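Local coordinates for protein ArtJ (Geobacillus stearothermophilus, PDB 2PVU) that binds arginine, lysine and histidine and probably delivers them to its cognate ATP-binding cassette transporter, Art(MP)2, for uptake, at residues G61-F66 against Y82-I87; N141-K146 against P218-S223; K252-Y257 against K263-D268. All coordinates share one frame; numbering follows the deposited sequence.

Interaction 1. Residues G61-F66 against Y82-I87; sequences GKIVGF and YELKNI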
loop_
_atom_site.group_PDB
_atom_site.type_symbol
_atom_site.label_atom_id
_atom_site.label_comp_id
_atom_site.label_asym_id
_atom_site.label_seq_id
_atom_site.Cartn_x
_atom_site.Cartn_y
_atom_site.Cartn_z
ATOM N N GLY A 61 2.074 15.018 -13.459
ATOM C CA GLY A 61 0.936 15.687 -12.828
ATOM C C GLY A 61 -0.316 14.834 -12.665
ATOM O O GLY A 61 -1.355 15.339 -12.217
ATOM N N LYS A 62 -0.241 13.556 -13.042
ATOM C CA LYS A 62 -1.392 12.653 -12.960
ATOM C C LYS A 62 -1.059 11.623 -11.911
ATOM O O LYS A 62 0.121 11.348 -11.691
ATOM C CB LYS A 62 -1.630 11.903 -14.275
ATOM C CG LYS A 62 -1.987 12.714 -15.548
ATOM C CD LYS A 62 -2.237 14.222 -15.365
ATOM C CE LYS A 62 -3.716 14.558 -15.215
ATOM N NZ LYS A 62 -4.083 15.583 -16.251
ATOM N N ILE A 63 -2.079 11.043 -11.285
ATOM C CA ILE A 63 -1.890 9.932 -10.340
ATOM C C ILE A 63 -2.028 8.648 -11.153
ATOM O O ILE A 63 -3.046 8.450 -11.821
ATOM C CB ILE A 63 -2.962 9.931 -9.190
ATOM C CG1 ILE A 63 -2.925 11.257 -8.399
ATOM C CG2 ILE A 63 -2.747 8.758 -8.243
ATOM C CD1 ILE A 63 -4.159 11.450 -7.443
ATOM N N VAL A 64 -0.999 7.800 -11.127
ATOM C CA VAL A 64 -1.003 6.541 -11.913
ATOM C C VAL A 64 -0.693 5.350 -11.009
ATOM O O VAL A 64 -0.204 5.535 -9.885
ATOM C CB VAL A 64 0.016 6.608 -13.094
ATOM C CG1 VAL A 64 -0.357 7.742 -14.045
ATOM C CG2 VAL A 64 1.471 6.758 -12.585
ATOM N N GLY A 65 -0.961 4.138 -11.494
ATOM C CA GLY A 65 -0.515 2.959 -10.795
ATOM C C GLY A 65 -1.543 1.845 -10.775
ATOM O O GLY A 65 -2.682 1.986 -11.326
ATOM N N PHE A 66 -1.128 0.725 -10.192
ATOM C CA PHE A 66 -2.009 -0.436 -10.164
ATOM C C PHE A 66 -3.340 -0.142 -9.441
ATOM O O PHE A 66 -4.439 -0.518 -9.917
ATOM C CB PHE A 66 -1.286 -1.608 -9.498
ATOM C CG PHE A 66 -2.165 -2.805 -9.267
ATOM C CD1 PHE A 66 -2.296 -3.771 -10.245
ATOM C CD2 PHE A 66 -2.885 -2.948 -8.050
ATOM C CE1 PHE A 66 -3.148 -4.911 -10.075
ATOM C CE2 PHE A 66 -3.742 -4.089 -7.848
ATOM C CZ PHE A 66 -3.864 -5.071 -8.846
ATOM N N TYR A 82 -16.712 9.077 -9.633
ATOM C CA TYR A 82 -15.729 9.287 -8.578
ATOM C C TYR A 82 -14.609 10.248 -8.991
ATOM O O TYR A 82 -14.433 10.590 -10.200
ATOM C CB TYR A 82 -15.138 7.926 -8.105
ATOM C CG TYR A 82 -14.087 7.406 -9.040
ATOM C CD1 TYR A 82 -12.726 7.577 -8.765
ATOM C CD2 TYR A 82 -14.451 6.767 -10.240
ATOM C CE1 TYR A 82 -11.758 7.124 -9.662
ATOM C CE2 TYR A 82 -13.489 6.297 -11.133
ATOM C CZ TYR A 82 -12.151 6.491 -10.838
ATOM O OH TYR A 82 -11.187 6.063 -11.724
ATOM N N GLU A 83 -13.889 10.715 -7.976
ATOM C CA GLU A 83 -12.709 11.562 -8.128
ATOM C C GLU A 83 -11.660 10.930 -7.249
ATOM O O GLU A 83 -11.963 10.492 -6.122
ATOM C CB GLU A 83 -12.980 12.957 -7.577
ATOM C CG GLU A 83 -14.004 13.762 -8.381
ATOM C CD GLU A 83 -14.265 15.142 -7.769
ATOM O OE1 GLU A 83 -13.428 15.558 -6.936
ATOM O OE2 GLU A 83 -15.299 15.785 -8.109
ATOM N N LEU A 84 -10.429 10.871 -7.753
ATOM C CA LEU A 84 -9.311 10.347 -6.961
ATOM C C LEU A 84 -8.379 11.504 -6.568
ATOM O O LEU A 84 -7.941 12.261 -7.435
ATOM C CB LEU A 84 -8.544 9.260 -7.733
ATOM C CG LEU A 84 -7.306 8.739 -7.019
ATOM C CD1 LEU A 84 -7.694 8.015 -5.666
ATOM C CD2 LEU A 84 -6.564 7.813 -7.959
ATOM N N LYS A 85 -8.139 11.654 -5.269
ATOM C CA LYS A 85 -7.362 12.782 -4.732
ATOM C C LYS A 85 -6.136 12.316 -3.949
ATOM O O LYS A 85 -6.240 11.438 -3.070
ATOM C CB LYS A 85 -8.250 13.657 -3.846
ATOM C CG LYS A 85 -9.192 14.588 -4.697
ATOM C CD LYS A 85 -10.261 15.252 -3.869
ATOM C CE LYS A 85 -10.660 16.621 -4.443
ATOM N NZ LYS A 85 -11.061 16.586 -5.909
ATOM N N ASN A 86 -4.977 12.932 -4.226
ATOM C CA ASN A 86 -3.789 12.602 -3.447
ATOM C C ASN A 86 -3.802 13.431 -2.184
ATOM O O ASN A 86 -3.422 14.626 -2.187
ATOM C CB ASN A 86 -2.519 12.844 -4.274
ATOM C CG ASN A 86 -1.233 12.626 -3.488
ATOM O OD1 ASN A 86 -1.183 11.856 -2.538
ATOM N ND2 ASN A 86 -0.175 13.345 -3.884
ATOM N N ILE A 87 -4.255 12.838 -1.097
ATOM C CA ILE A 87 -4.325 13.597 0.131
ATOM C C ILE A 87 -3.270 13.277 1.159
ATOM O O ILE A 87 -3.145 14.008 2.166
ATOM C CB ILE A 87 -5.724 13.577 0.758
ATOM C CG1 ILE A 87 -6.197 12.149 0.972
ATOM C CG2 ILE A 87 -6.692 14.394 -0.138
ATOM C CD1 ILE A 87 -7.508 12.067 1.804
#
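Ile63 and Asn86 mark the nearest approach of two strands that run almost at right angles: strand 62-64 and strand 82-86 have N-to-C directions 96° apart, their axes pass at 8.6 Å, and CA of Ile63 lies 7.6 Å from CA of Asn86. Such a separation is too wide for backbone pairing, and the 146 Å² buried between the segments comes from the Ile63 side chain packed on side chains and backbone of the other strand. With CG1 beside the backbone N and CG2 anti to it (chi1 -58°), the longer branch lays CD1 over the backbone from Leu84 to Asn86, 3.6 Å from Asn86 N and 3.8 Å from Asn86 CB. The shorter branch faces Leu84, where Ile63 CG2 meets Leu84 CD2 at 3.9 Å. Leu84 and Asn86, two positions apart, both direct CB toward Ile63, whereas the intervening Lys85 directs its CB away and ties its NZ to Glu83 OE1 in a 2.8 Å salt bridge. Of the Asn86 side chain, CB does the touching; its amide oxygen OD1 is hydrogen-bonded to the backbone N of Ala50. The contact thus joins two separate sheets. Strand 82-86 is an edge strand of the three-stranded parallel sheet, and helix 66-78 links it to its parallel neighbour 44-48 as a beta-alpha-beta unit, with the 57-59/62-64 hairpin inserted before the helix. Met58 of that hairpin also touches Ile63 and Asn86, while the helix closes the packing with Val68 against Ile63 and Leu71 against Leu84.

Interaction 2. Residues N141-K146 against P218-S223; sequences NALDLK and PKNFAS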
loop_
_atom_site.group_PDB
_atom_site.type_symbol
_atom_site.label_atom_id
_atom_site.label_comp_id
_atom_site.label_asym_id
_atom_site.label_seq_id
_atom_site.Cartn_x
_atom_site.Cartn_y
_atom_site.Cartn_z
ATOM N N ASN A 141 18.410 -11.167 7.814
ATOM C CA ASN A 141 17.037 -11.424 8.266
ATOM C C ASN A 141 16.650 -10.297 9.199
ATOM O O ASN A 141 17.498 -9.419 9.490
ATOM C CB ASN A 141 16.965 -12.778 8.973
ATOM C CG ASN A 141 17.878 -12.845 10.153
ATOM O OD1 ASN A 141 17.752 -12.050 11.076
ATOM N ND2 ASN A 141 18.819 -13.782 10.136
ATOM N N ALA A 142 15.398 -10.291 9.661
ATOM C CA ALA A 142 14.878 -9.153 10.446
ATOM C C ALA A 142 15.594 -9.016 11.766
ATOM O O ALA A 142 15.795 -7.914 12.249
ATOM C CB ALA A 142 13.381 -9.272 10.689
ATOM N N LEU A 143 15.979 -10.145 12.344
ATOM C CA LEU A 143 16.655 -10.128 13.631
ATOM C C LEU A 143 18.015 -9.447 13.563
ATOM O O LEU A 143 18.505 -8.964 14.572
ATOM C CB LEU A 143 16.762 -11.535 14.208
ATOM C CG LEU A 143 15.417 -12.293 14.274
ATOM C CD1 LEU A 143 15.656 -13.606 14.975
ATOM C CD2 LEU A 143 14.280 -11.499 14.941
ATOM N N ASP A 144 18.612 -9.368 12.372
ATOM C CA ASP A 144 19.901 -8.659 12.236
ATOM C C ASP A 144 19.759 -7.134 12.311
ATOM O O ASP A 144 20.767 -6.442 12.300
ATOM C CB ASP A 144 20.611 -9.007 10.922
ATOM C CG ASP A 144 21.093 -10.426 10.877
ATOM O OD1 ASP A 144 21.307 -11.028 11.959
ATOM O OD2 ASP A 144 21.296 -10.914 9.744
ATOM N N LEU A 145 18.519 -6.628 12.364
ATOM C CA LEU A 145 18.260 -5.200 12.492
ATOM C C LEU A 145 18.279 -4.750 13.948
ATOM O O LEU A 145 18.086 -3.563 14.243
ATOM C CB LEU A 145 16.905 -4.825 11.872
ATOM C CG LEU A 145 16.694 -5.041 10.367
ATOM C CD1 LEU A 145 15.243 -4.751 10.034
ATOM C CD2 LEU A 145 17.622 -4.188 9.517
ATOM N N LYS A 146 18.496 -5.690 14.861
ATOM C CA LYS A 146 18.643 -5.350 16.262
ATOM C C LYS A 146 19.749 -4.302 16.472
ATOM O O LYS A 146 20.898 -4.476 16.015
ATOM C CB LYS A 146 18.950 -6.616 17.047
ATOM C CG LYS A 146 19.272 -6.398 18.498
ATOM C CD LYS A 146 18.050 -6.500 19.374
ATOM C CE LYS A 146 18.469 -6.547 20.850
ATOM N NZ LYS A 146 17.469 -5.788 21.688
ATOM N N PRO A 218 10.316 -14.544 5.477
ATOM C CA PRO A 218 9.015 -15.176 5.737
ATOM C C PRO A 218 8.847 -15.683 7.179
ATOM O O PRO A 218 7.711 -15.925 7.629
ATOM C CB PRO A 218 9.001 -16.349 4.752
ATOM C CG PRO A 218 10.444 -16.613 4.451
ATOM C CD PRO A 218 11.050 -15.240 4.419
ATOM N N LYS A 219 9.948 -15.889 7.901
ATOM C CA LYS A 219 9.808 -16.343 9.294
ATOM C C LYS A 219 9.322 -15.230 10.220
ATOM O O LYS A 219 8.625 -15.492 11.199
ATOM C CB LYS A 219 11.096 -16.991 9.831
ATOM C CG LYS A 219 10.904 -17.638 11.193
ATOM C CD LYS A 219 12.237 -17.957 11.875
ATOM C CE LYS A 219 12.187 -17.665 13.389
ATOM N NZ LYS A 219 12.158 -16.180 13.699
ATOM N N ASN A 220 9.641 -13.980 9.885
ATOM C CA ASN A 220 9.372 -12.858 10.782
ATOM C C ASN A 220 8.284 -11.906 10.281
ATOM O O ASN A 220 7.769 -11.093 11.060
ATOM C CB ASN A 220 10.682 -12.088 11.076
ATOM C CG ASN A 220 11.622 -12.879 12.004
ATOM O OD1 ASN A 220 11.222 -13.270 13.097
ATOM N ND2 ASN A 220 12.857 -13.120 11.567
ATOM N N PHE A 221 7.954 -11.965 8.996
ATOM C CA PHE A 221 6.931 -11.080 8.448
ATOM C C PHE A 221 5.732 -11.897 7.961
ATOM O O PHE A 221 5.904 -12.878 7.224
ATOM C CB PHE A 221 7.500 -10.250 7.288
ATOM C CG PHE A 221 8.626 -9.326 7.693
ATOM C CD1 PHE A 221 8.439 -8.378 8.706
ATOM C CD2 PHE A 221 9.857 -9.389 7.054
ATOM C CE1 PHE A 221 9.485 -7.489 9.070
ATOM C CE2 PHE A 221 10.886 -8.517 7.387
ATOM C CZ PHE A 221 10.698 -7.551 8.390
ATOM N N ALA A 222 4.543 -11.437 8.353
ATOM C CA ALA A 222 3.254 -12.077 8.072
ATOM C C ALA A 222 2.750 -11.791 6.645
ATOM O O ALA A 222 3.124 -10.819 6.050
ATOM C CB ALA A 222 2.226 -11.553 9.063
ATOM N N SER A 223 1.882 -12.661 6.139
ATOM C CA SER A 223 1.106 -12.406 4.926
ATOM C C SER A 223 0.165 -11.256 5.186
ATOM O O SER A 223 -0.397 -11.138 6.284
ATOM C CB SER A 223 0.317 -13.666 4.566
ATOM O OG SER A 223 1.283 -14.652 4.263
#
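Ala142 directs its methyl group into the corner between Asn220 and Phe221, where CB of Ala142 is 3.9 Å from Asn220 CB and 3.9 Å from Phe221 CZ. The phenyl ring reaches that methyl although its CB is not directed at the other segment: CG lies anti to the carbonyl carbon (chi1 -63°), which carries the far end of the ring to Ala142, and the methyl meets it obliquely. Asn220 has its CG beside the backbone N, likewise anti to the carbonyl carbon (chi1 -72°), and this sets its amide against Leu143. The leucine side chain crosses that of the asparagine at about a right angle, with Leu143 CG 3.8 Å from Asn220 ND2 and Leu143 CD2 4.0 Å from Asn220 OD1, so an aliphatic branch lies across the amide. ND2 is held by Asp217 OD2, just before the segment, the same oxygen that accepts from the backbone N of Ala142, and OD1 takes a weak bond from neighbouring Lys219 NZ. One carboxylate oxygen therefore links both segments. A leucine in place of Asn220 would probably leave Asp217 OD2 with Ala142 N but without its amide donor, the carboxylate freer to turn, and Lys219 NZ without OD1. In the short 3-10 turn 142-145, Asn141 OD1 accepts a weak bond from Asp144 N. Ile131 of strand 125-134 touches both Ala142 and Phe221. The contact joins two connecting loops, one following strand 125-134 and the other preceding strand 224-231, at the margin of the mixed sheet of this family 3 solute-binding fold.

Interaction 3. Residues K252-Y257 against K263-D268; sequences KYTEIY and KEPKLD. With SO4 (sulfate ion), chain C; SO4 (sulfate ion), chain B.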
loop_
_atom_site.group_PDB
_atom_site.type_symbol
_atom_site.label_atom_id
_atom_site.label_comp_id
_atom_site.label_asym_id
_atom_site.label_seq_id
_atom_site.Cartn_x
_atom_site.Cartn_y
_atom_site.Cartn_z
ATOM N N LYS A 252 -10.323 -8.640 -16.235
ATOM C CA LYS A 252 -9.820 -7.256 -16.207
ATOM C C LYS A 252 -8.790 -7.114 -15.109
ATOM O O LYS A 252 -7.787 -6.429 -15.288
ATOM C CB LYS A 252 -10.985 -6.258 -16.030
ATOM C CG LYS A 252 -10.552 -4.771 -15.972
ATOM C CD LYS A 252 -10.182 -4.271 -17.376
ATOM C CE LYS A 252 -9.606 -2.851 -17.319
ATOM N NZ LYS A 252 -9.303 -2.364 -18.695
ATOM N N TYR A 253 -9.041 -7.749 -13.962
ATOM C CA TYR A 253 -8.044 -7.723 -12.881
ATOM C C TYR A 253 -6.719 -8.275 -13.403
ATOM O O TYR A 253 -5.663 -7.652 -13.213
ATOM C CB TYR A 253 -8.495 -8.567 -11.682
ATOM C CG TYR A 253 -7.469 -8.594 -10.556
ATOM C CD1 TYR A 253 -7.607 -7.748 -9.450
ATOM C CD2 TYR A 253 -6.376 -9.475 -10.580
ATOM C CE1 TYR A 253 -6.691 -7.793 -8.382
ATOM C CE2 TYR A 253 -5.436 -9.503 -9.513
ATOM C CZ TYR A 253 -5.605 -8.668 -8.422
ATOM O OH TYR A 253 -4.682 -8.671 -7.376
ATOM N N THR A 254 -6.738 -9.430 -14.052
ATOM C CA THR A 254 -5.454 -9.936 -14.553
ATOM C C THR A 254 -4.784 -9.113 -15.643
ATOM O O THR A 254 -3.543 -9.054 -15.662
ATOM C CB THR A 254 -5.349 -11.463 -14.745
ATOM O OG1 THR A 254 -5.003 -11.828 -16.100
ATOM C CG2 THR A 254 -6.501 -12.160 -14.206
ATOM N N GLU A 255 -5.568 -8.465 -16.512
ATOM C CA GLU A 255 -4.990 -7.519 -17.496
ATOM C C GLU A 255 -4.240 -6.389 -16.777
ATOM O O GLU A 255 -3.097 -6.084 -17.135
ATOM C CB GLU A 255 -6.040 -6.901 -18.425
ATOM C CG GLU A 255 -6.794 -7.845 -19.340
ATOM C CD GLU A 255 -8.040 -7.163 -19.957
ATOM O OE1 GLU A 255 -8.128 -5.893 -19.899
ATOM O OE2 GLU A 255 -8.930 -7.885 -20.489
ATOM N N ILE A 256 -4.883 -5.773 -15.779
ATOM C CA ILE A 256 -4.260 -4.716 -14.971
ATOM C C ILE A 256 -3.017 -5.247 -14.238
ATOM O O ILE A 256 -1.960 -4.604 -14.253
ATOM C CB ILE A 256 -5.244 -4.103 -13.953
ATOM C CG1 ILE A 256 -6.447 -3.502 -14.698
ATOM C CG2 ILE A 256 -4.510 -3.009 -13.143
ATOM C CD1 ILE A 256 -7.655 -3.158 -13.791
ATOM N N TYR A 257 -3.153 -6.406 -13.595
ATOM C CA TYR A 257 -2.029 -7.032 -12.882
ATOM C C TYR A 257 -0.829 -7.258 -13.809
ATOM O O TYR A 257 0.324 -6.976 -13.467
ATOM C CB TYR A 257 -2.454 -8.363 -12.246
ATOM C CG TYR A 257 -1.383 -8.904 -11.345
ATOM C CD1 TYR A 257 -1.344 -8.557 -9.971
ATOM C CD2 TYR A 257 -0.367 -9.721 -11.853
ATOM C CE1 TYR A 257 -0.324 -9.053 -9.152
ATOM C CE2 TYR A 257 0.659 -10.190 -11.056
ATOM C CZ TYR A 257 0.659 -9.887 -9.710
ATOM O OH TYR A 257 1.699 -10.390 -8.959
ATOM N N LYS A 263 3.508 -10.450 -15.114
ATOM C CA LYS A 263 3.296 -11.881 -14.899
ATOM C C LYS A 263 1.837 -12.079 -14.512
ATOM O O LYS A 263 1.153 -11.104 -14.224
ATOM C CB LYS A 263 4.218 -12.397 -13.789
ATOM C CG LYS A 263 4.012 -11.732 -12.416
ATOM C CD LYS A 263 5.083 -12.223 -11.477
ATOM C CE LYS A 263 4.876 -11.676 -10.082
ATOM N NZ LYS A 263 6.180 -11.825 -9.343
ATOM N N GLU A 264 1.370 -13.331 -14.531
ATOM C CA GLU A 264 0.002 -13.669 -14.090
ATOM C C GLU A 264 -0.155 -13.604 -12.569
ATOM O O GLU A 264 0.768 -13.958 -11.833
ATOM C CB GLU A 264 -0.395 -15.065 -14.589
ATOM C CG GLU A 264 -0.225 -15.267 -16.086
ATOM C CD GLU A 264 -1.307 -14.589 -16.931
ATOM O OE1 GLU A 264 -2.385 -14.231 -16.401
ATOM O OE2 GLU A 264 -1.073 -14.427 -18.151
ATOM N N PRO A 265 -1.313 -13.124 -12.082
ATOM C CA PRO A 265 -1.528 -13.176 -10.626
ATOM C C PRO A 265 -1.893 -14.599 -10.193
ATOM O O PRO A 265 -2.215 -15.436 -11.040
ATOM C CB PRO A 265 -2.743 -12.277 -10.427
ATOM C CG PRO A 265 -3.544 -12.497 -11.708
ATOM C CD PRO A 265 -2.442 -12.488 -12.778
ATOM N N LYS A 266 -1.845 -14.863 -8.891
ATOM C CA LYS A 266 -2.380 -16.120 -8.360
ATOM C C LYS A 266 -3.690 -15.767 -7.685
ATOM O O LYS A 266 -3.709 -15.372 -6.509
ATOM C CB LYS A 266 -1.388 -16.776 -7.394
ATOM C CG LYS A 266 -0.154 -17.351 -8.150
ATOM C CD LYS A 266 0.858 -17.962 -7.203
ATOM C CE LYS A 266 1.892 -18.807 -7.923
ATOM N NZ LYS A 266 2.942 -19.151 -6.925
ATOM N N LEU A 267 -4.776 -15.831 -8.460
ATOM C CA LEU A 267 -6.083 -15.363 -7.949
ATOM C C LEU A 267 -6.562 -16.155 -6.736
ATOM O O LEU A 267 -7.399 -15.665 -5.994
ATOM C CB LEU A 267 -7.162 -15.351 -9.062
ATOM C CG LEU A 267 -6.884 -14.504 -10.315
ATOM C CD1 LEU A 267 -7.925 -14.747 -11.410
ATOM C CD2 LEU A 267 -6.797 -13.009 -9.960
ATOM N N ASP A 268 -6.063 -17.387 -6.547
ATOM C CA ASP A 268 -6.479 -18.158 -5.364
ATOM C C ASP A 268 -6.051 -17.492 -4.040
ATOM O O ASP A 268 -6.588 -17.839 -2.980
ATOM C CB ASP A 268 -6.039 -19.641 -5.420
ATOM C CG ASP A 268 -4.511 -19.836 -5.489
ATOM O OD1 ASP A 268 -3.736 -18.865 -5.330
ATOM O OD2 ASP A 268 -4.105 -21.013 -5.703
HETATM S S SO4 C . -1.413 -11.543 -6.268
HETATM O O1 SO4 C . -1.106 -10.486 -7.220
HETATM O O2 SO4 C . -0.635 -11.142 -5.045
HETATM O O3 SO4 C . -0.957 -12.814 -6.895
HETATM O O4 SO4 C . -2.884 -11.545 -6.029
HETATM S S SO4 B . 1.862 -19.040 -3.482
HETATM O O1 SO4 B . 2.972 -18.162 -3.837
HETATM O O2 SO4 B . 2.074 -19.628 -2.161
HETATM O O3 SO4 B . 1.772 -20.099 -4.497
HETATM O O4 SO4 B . 0.635 -18.239 -3.435
#
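The C-terminal tail of the chain folds back along its last helix, 252-261, and Pro265 sits at the centre of the contact, against Thr254, Tyr257 and Tyr253. Over the face of the Tyr257 ring lies Pro265 CB, 3.8 Å from the centroid and only 12° off the ring normal, a well-centred CH-pi contact. Tyr257 is brought there by a CG anti to its backbone N (chi1 -171°), which swings the ring from the helix toward the tail. The edge of the same ring is met in its plane by the carbonyl oxygen of Lys263, 3.1 Å from Tyr257 CD2; this oxygen is buried and has no hydrogen-bonding partner in the model. The extended Lys263 chain crosses the phenol obliquely, its CE 3.6 Å from Tyr257 OH. Pro265 also crosses Thr254 at about a right angle, its CD 3.7 Å from Thr254 CB. This helix-and-returning-tail packing continues to Leu267, at the start of a short 3-10 segment: its CD2 lies 3.6 Å from Tyr253 CD2, while Pro265 CB approaches that ring at its edge. Tyr253 is fixed at its far end by a hydrogen bond from its hydroxyl to the carbonyl oxygen of Tyr124, and Leu70 of helix 66-78 packs on it from the body of the protein. Lys266 directs its CB away from the helix and binds anions instead: its backbone N donates a nearly straight bond (170°) of 3.0 Å to O3 of the chain C sulfate, and its NZ reaches O3 of the chain B sulfate at 2.9 Å. Both sulfates probably come from the crystallisation liquor.

How the interactions relate
The three contacts follow one another along the chain, each closing before the next opens. Interactions 1 and 2 lie on opposite sides of the chain's centre, their centres 32 Å apart and their nearest atoms about 15 Å apart; they belong to separate sheets, the first joining the parallel three-stranded sheet to the 57-59/62-64 pair, the second bordering the mixed sheet. Interaction 3 lies 28 Å from interaction 2, centre to centre, and 21 Å from interaction 1, which it touches: Phe66 CE1 packs on Tyr257 CA at 3.7 Å. Phe66, first in helix 66-78, thus brings interaction 1 directly onto helix 252-261. This layout is consistent with the two-lobed, ligand-enclosing fold of periplasmic-type binding proteins.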